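Imelysin (Bacteroides ovatus ATCC 8483, PDB 3OYV) is an imelysin-like protein, assigned to the outer membrane and to a peptidase family, that is probably involved in bacterial iron uptake. Local coordinates at residues 30-36 with 331-337; 69-73 with 220-224. The contacts are given in a common frame with arbitrary orientation. Residue numbers count along the deposited sequence, not the author numbering.

Interaction 1: 30-36 with 331-337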
loop_
_atom_site.group_PDB
_atom_site.type_symbol
_atom_site.label_atom_id
_atom_site.label_comp_id
_atom_site.label_asym_id
_atom_site.label_seq_id
_atom_site.Cartn_x
_atom_site.Cartn_y
_atom_site.Cartn_z
ATOM N N ASN A 30 17.128 1.859 -11.230
ATOM C CA ASN A 30 16.093 2.577 -11.942
ATOM C C ASN A 30 14.750 2.508 -11.202
ATOM O O ASN A 30 14.077 3.516 -11.006
ATOM C CB ASN A 30 15.929 2.026 -13.358
ATOM C CG ASN A 30 15.127 2.976 -14.243
ATOM O OD1 ASN A 30 15.590 4.066 -14.565
ATOM N ND2 ASN A 30 13.886 2.590 -14.592
ATOM N N VAL A 31 14.371 1.297 -10.797
ATOM C CA VAL A 31 13.076 1.115 -10.139
ATOM C C VAL A 31 13.048 1.810 -8.767
ATOM O O VAL A 31 12.053 2.456 -8.410
ATOM C CB VAL A 31 12.741 -0.371 -10.053
ATOM C CG1 VAL A 31 11.470 -0.620 -9.223
ATOM C CG2 VAL A 31 12.587 -0.989 -11.459
ATOM N N ALA A 32 14.157 1.747 -8.031
ATOM C CA ALA A 32 14.240 2.395 -6.718
ATOM C C ALA A 32 14.231 3.915 -6.876
ATOM O O ALA A 32 13.652 4.620 -6.046
ATOM C CB ALA A 32 15.488 1.961 -5.965
ATOM N N ALA A 33 14.877 4.449 -7.944
ATOM C CA ALA A 33 14.880 5.886 -8.225
ATOM C C ALA A 33 13.467 6.375 -8.495
ATOM O O ALA A 33 13.055 7.429 -8.022
ATOM C CB ALA A 33 15.806 6.177 -9.392
ATOM N N LEU A 34 12.722 5.593 -9.277
ATOM C CA LEU A 34 11.344 5.963 -9.593
ATOM C C LEU A 34 10.482 6.005 -8.324
ATOM O O LEU A 34 9.652 6.874 -8.142
ATOM C CB LEU A 34 10.733 5.003 -10.613
ATOM C CG LEU A 34 11.318 5.070 -12.028
ATOM C CD1 LEU A 34 10.829 3.887 -12.848
ATOM C CD2 LEU A 34 10.972 6.396 -12.715
ATOM N N LEU A 35 10.689 5.023 -7.461
ATOM C CA LEU A 35 9.955 4.920 -6.183
ATOM C C LEU A 35 10.271 6.110 -5.270
ATOM O O LEU A 35 9.394 6.623 -4.570
ATOM C CB LEU A 35 10.256 3.594 -5.471
ATOM C CG LEU A 35 9.404 2.359 -5.789
ATOM C CD1 LEU A 35 10.038 1.077 -5.244
ATOM C CD2 LEU A 35 7.954 2.591 -5.301
ATOM N N LYS A 36 11.541 6.501 -5.239
ATOM C CA LYS A 36 12.013 7.636 -4.453
ATOM C C LYS A 36 11.364 8.925 -4.953
ATOM O O LYS A 36 10.836 9.724 -4.175
ATOM C CB LYS A 36 13.547 7.676 -4.549
ATOM C CG LYS A 36 14.237 8.865 -3.971
ATOM C CD LYS A 36 15.758 8.724 -4.106
ATOM C CE LYS A 36 16.456 10.033 -3.777
ATOM N NZ LYS A 36 16.261 10.424 -2.344
ATOM N N ASP A 331 20.453 11.263 -9.052
ATOM C CA ASP A 331 19.606 10.239 -8.425
ATOM C C ASP A 331 18.312 9.967 -9.208
ATOM O O ASP A 331 17.540 9.075 -8.804
ATOM C CB ASP A 331 19.235 10.621 -6.998
ATOM C CG ASP A 331 20.375 10.465 -6.009
ATOM O OD1 ASP A 331 21.349 9.715 -6.255
ATOM O OD2 ASP A 331 20.235 11.064 -4.920
ATOM N N GLU A 332 18.080 10.688 -10.304
ATOM C CA GLU A 332 16.879 10.476 -11.111
ATOM C C GLU A 332 16.939 9.142 -11.858
ATOM O O GLU A 332 18.007 8.622 -12.153
ATOM C CB GLU A 332 16.684 11.632 -12.098
ATOM C CG GLU A 332 16.497 12.978 -11.390
ATOM C CD GLU A 332 15.917 14.065 -12.289
ATOM O OE1 GLU A 332 15.932 13.910 -13.527
ATOM O OE2 GLU A 332 15.445 15.085 -11.745
ATOM N N ALA A 333 15.783 8.590 -12.185
ATOM C CA ALA A 333 15.705 7.382 -12.964
ATOM C C ALA A 333 16.254 7.619 -14.368
ATOM O O ALA A 333 16.164 8.720 -14.895
ATOM C CB ALA A 333 14.269 6.915 -13.063
ATOM N N ALA A 334 16.801 6.571 -14.965
ATOM C CA ALA A 334 17.214 6.564 -16.376
ATOM C C ALA A 334 16.018 6.500 -17.325
ATOM O O ALA A 334 16.045 7.092 -18.404
ATOM C CB ALA A 334 18.150 5.373 -16.654
ATOM N N VAL A 335 14.990 5.744 -16.936
ATOM C CA VAL A 335 13.849 5.466 -17.794
ATOM C C VAL A 335 12.562 5.511 -16.970
ATOM O O VAL A 335 12.444 4.845 -15.928
ATOM C CB VAL A 335 13.955 4.072 -18.435
ATOM C CG1 VAL A 335 12.695 3.749 -19.256
ATOM C CG2 VAL A 335 15.219 3.946 -19.334
ATOM N N GLU A 336 11.582 6.255 -17.483
ATOM C CA GLU A 336 10.245 6.328 -16.917
ATOM C C GLU A 336 9.497 5.047 -17.316
ATOM O O GLU A 336 8.677 5.071 -18.254
ATOM C CB GLU A 336 9.544 7.605 -17.392
ATOM C CG GLU A 336 8.328 7.975 -16.617
ATOM C CD GLU A 336 8.641 8.409 -15.185
ATOM O OE1 GLU A 336 9.646 9.150 -14.969
ATOM O OE2 GLU A 336 7.844 8.021 -14.285
ATOM N N SER A 337 9.759 3.958 -16.599
ATOM C CA SER A 337 9.317 2.662 -16.982
ATOM C C SER A 337 7.792 2.508 -16.949
ATOM O O SER A 337 7.082 3.230 -16.242
ATOM C CB SER A 337 9.934 1.654 -16.034
ATOM O OG SER A 337 11.373 1.665 -16.052
HETATM O O HOH W 1 15.219 9.440 -7.279
#

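Interaction 2: 69-73 with 220-224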
loop_
_atom_site.group_PDB
_atom_site.type_symbol
_atom_site.label_atom_id
_atom_site.label_comp_id
_atom_site.label_asym_id
_atom_site.label_seq_id
_atom_site.Cartn_x
_atom_site.Cartn_y
_atom_site.Cartn_z
ATOM N N ALA A 69 -16.661 20.446 -0.182
ATOM C CA ALA A 69 -17.280 21.700 0.217
ATOM C C ALA A 69 -17.733 21.724 1.678
ATOM O O ALA A 69 -18.266 22.748 2.134
ATOM C CB ALA A 69 -18.491 21.985 -0.698
ATOM N N SER A 70 -17.533 20.605 2.380
ATOM C CA SER A 70 -17.957 20.488 3.761
ATOM C C SER A 70 -17.102 19.449 4.442
ATOM O O SER A 70 -16.507 18.595 3.780
ATOM C CB SER A 70 -19.439 20.069 3.836
ATOM O OG SER A 70 -19.623 18.745 3.373
ATOM N N ALA A 71 -17.089 19.476 5.767
ATOM C CA ALA A 71 -16.422 18.411 6.499
ATOM C C ALA A 71 -17.122 17.072 6.271
ATOM O O ALA A 71 -16.473 16.032 6.214
ATOM C CB ALA A 71 -16.319 18.744 8.009
ATOM N N LEU A 72 -18.456 17.080 6.146
ATOM C CA LEU A 72 -19.186 15.864 5.825
ATOM C C LEU A 72 -18.675 15.238 4.538
ATOM O O LEU A 72 -18.470 14.034 4.493
ATOM C CB LEU A 72 -20.697 16.115 5.743
ATOM C CG LEU A 72 -21.541 14.928 5.303
ATOM C CD1 LEU A 72 -21.348 13.762 6.244
ATOM C CD2 LEU A 72 -23.020 15.299 5.174
ATOM N N SER A 73 -18.483 16.039 3.491
ATOM C CA SER A 73 -17.967 15.526 2.218
ATOM C C SER A 73 -16.598 14.851 2.401
ATOM O O SER A 73 -16.330 13.759 1.869
ATOM C CB SER A 73 -17.842 16.673 1.221
ATOM O OG SER A 73 -17.423 16.198 -0.043
ATOM N N ILE A 220 -24.214 14.798 14.045
ATOM C CA ILE A 220 -22.763 14.642 14.007
ATOM C C ILE A 220 -22.162 14.904 12.641
ATOM O O ILE A 220 -21.048 14.471 12.383
ATOM C CB ILE A 220 -22.293 13.281 14.542
ATOM C CG1 ILE A 220 -22.887 12.108 13.745
ATOM C CG2 ILE A 220 -22.641 13.160 16.019
ATOM C CD1 ILE A 220 -22.132 10.817 13.963
ATOM N N ASN A 221 -22.855 15.641 11.784
ATOM C CA ASN A 221 -22.308 15.909 10.465
ATOM C C ASN A 221 -22.066 17.370 10.118
ATOM O O ASN A 221 -21.783 17.694 8.972
ATOM C CB ASN A 221 -23.089 15.194 9.384
ATOM C CG ASN A 221 -24.494 15.710 9.218
ATOM O OD1 ASN A 221 -24.855 16.814 9.685
ATOM N ND2 ASN A 221 -25.310 14.922 8.517
ATOM N N THR A 222 -22.162 18.237 11.120
ATOM C CA THR A 222 -21.828 19.632 10.967
ATOM C C THR A 222 -20.327 19.827 10.850
ATOM O O THR A 222 -19.557 19.005 11.326
ATOM C CB THR A 222 -22.346 20.455 12.163
ATOM O OG1 THR A 222 -21.723 19.979 13.363
ATOM C CG2 THR A 222 -23.911 20.384 12.274
ATOM N N ASP A 223 -19.918 20.954 10.281
ATOM C CA ASP A 223 -18.494 21.321 10.346
ATOM C C ASP A 223 -18.018 21.463 11.797
ATOM O O ASP A 223 -16.875 21.121 12.128
ATOM C CB ASP A 223 -18.216 22.611 9.570
ATOM C CG ASP A 223 -18.233 22.430 8.053
ATOM O OD1 ASP A 223 -18.479 21.324 7.543
ATOM O OD2 ASP A 223 -17.965 23.449 7.364
ATOM N N ALA A 224 -18.872 21.937 12.704
ATOM C CA ALA A 224 -18.434 22.064 14.091
ATOM C C ALA A 224 -18.024 20.710 14.672
ATOM O O ALA A 224 -17.047 20.594 15.404
ATOM C CB ALA A 224 -19.539 22.695 14.967
HETATM O O HOH W 2 -20.178 19.237 7.255
#

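Interaction 1: 30-36 with 331-337
Asn-30 makes the direct polar link between helix 21-47 and the loop 331-337. Its CA-to-CB bond leaves sideways, but chi1 in the t well swings the carboxamide to the loop backbone. Asn-30 OD1 accepts from Val-335 N at 3.0 Å and, weakly, from Ala-334 N at 2.8 Å, while Asn-30 ND2 donates to Val-335 O at 3.0 Å, so one carboxamide satisfies both the NH and the CO of Val-335. The backbone N-H and C=O of Val-335, extended at phi/psi -140/131, thus pair with the Asn-30 amide much as with a strand neighbour. Trp-321 and Trp-326 also touch the Asn-30 side chain.

One turn on, Leu-34 takes the mt rotamer and lays its methyls along the loop: Leu-34 CD2 packs on Ala-333 CB at 3.4 Å, and its CD1 lies 3.6 Å from Val-335 O. Ala-333 CB also faces Ala-33 CB at 4.0 Å, and the backbones come as close as 4.9 Å between Asn-30 CA and Ala-333 CA, with only a methyl on the loop side. Water 1 donates to both Ala-33 O (3.0 Å) and Asp-331 O (2.8 Å).

Lys-36 is extended through chi3 and turns at chi4 (p); its CE passes 4.1 Å from Asp-331 OD2, but its NZ forms a salt bridge with Asp-250. Glu-336, centre of an inverse gamma turn, is likewise paired outside, with Arg-342. The arrangement is side-chain-to-backbone docking of an irregular loop on a helix, here joining the N-terminal and C-terminal parts of the mostly helical imelysin fold.

Interaction 2: 69-73 with 220-224
Two helix N-termini meet here at the surface of the helical imelysin fold: Ser-70 is the N-cap of helix 71-102 and Thr-222 that of helix 223-261. Each cap bond is local. Ser-70 OG accepts from Ser-73 N at 2.9 Å, and Thr-222 OG1 does the same for Val-225 N.

The direct hydrogen bond between the segments comes from Asp-223, the first residue of its helix. Its CA-to-CB bond points sideways, but the carboxylate swings to the other helix start, where Asp-223 OD1 accepts from Ala-71 N at 2.9 Å with an N-H...O angle of 166°. A first-turn amide that has no helical acceptor is thereby satisfied across the contact.

Van der Waals packing is modest, in keeping with 209 Å² of buried surface. Ala-71 CB sits 3.4 Å from Asp-223 OD1, and Leu-72 CD1 lies 3.9 Å from Asn-221 CB, while the Asn-221 amide turns to Asn-216. Leu-72 also touches Ile-213 of helix 189-214.

Solvent completes the junction: water 2 accepts from Leu-72 N at 3.0 Å and donates to Asn-221 O at 2.8 Å and to Asp-223 OD1 at 2.7 Å.

How the interactions relate
The two contacts lie far apart in one chain, with centres about 40 Å from each other and nearest atoms about 27 Å apart. Along the sequence both segments of interaction 2 fall between those of interaction 1, giving the order 30-36, 69-73, 220-224, 331-337. The long helix 223-261 relates them: its N-terminus belongs to interaction 2, whereas Asp-250, Tyr-253 and Val-256, farther along it, touch segment 30-36 or the loop residue Asp-331 beside interaction 1. Interaction 2 joins two helix starts, while interaction 1 fastens a loop to the middle of a helix; together they tie sequence-distant parts into one helical body.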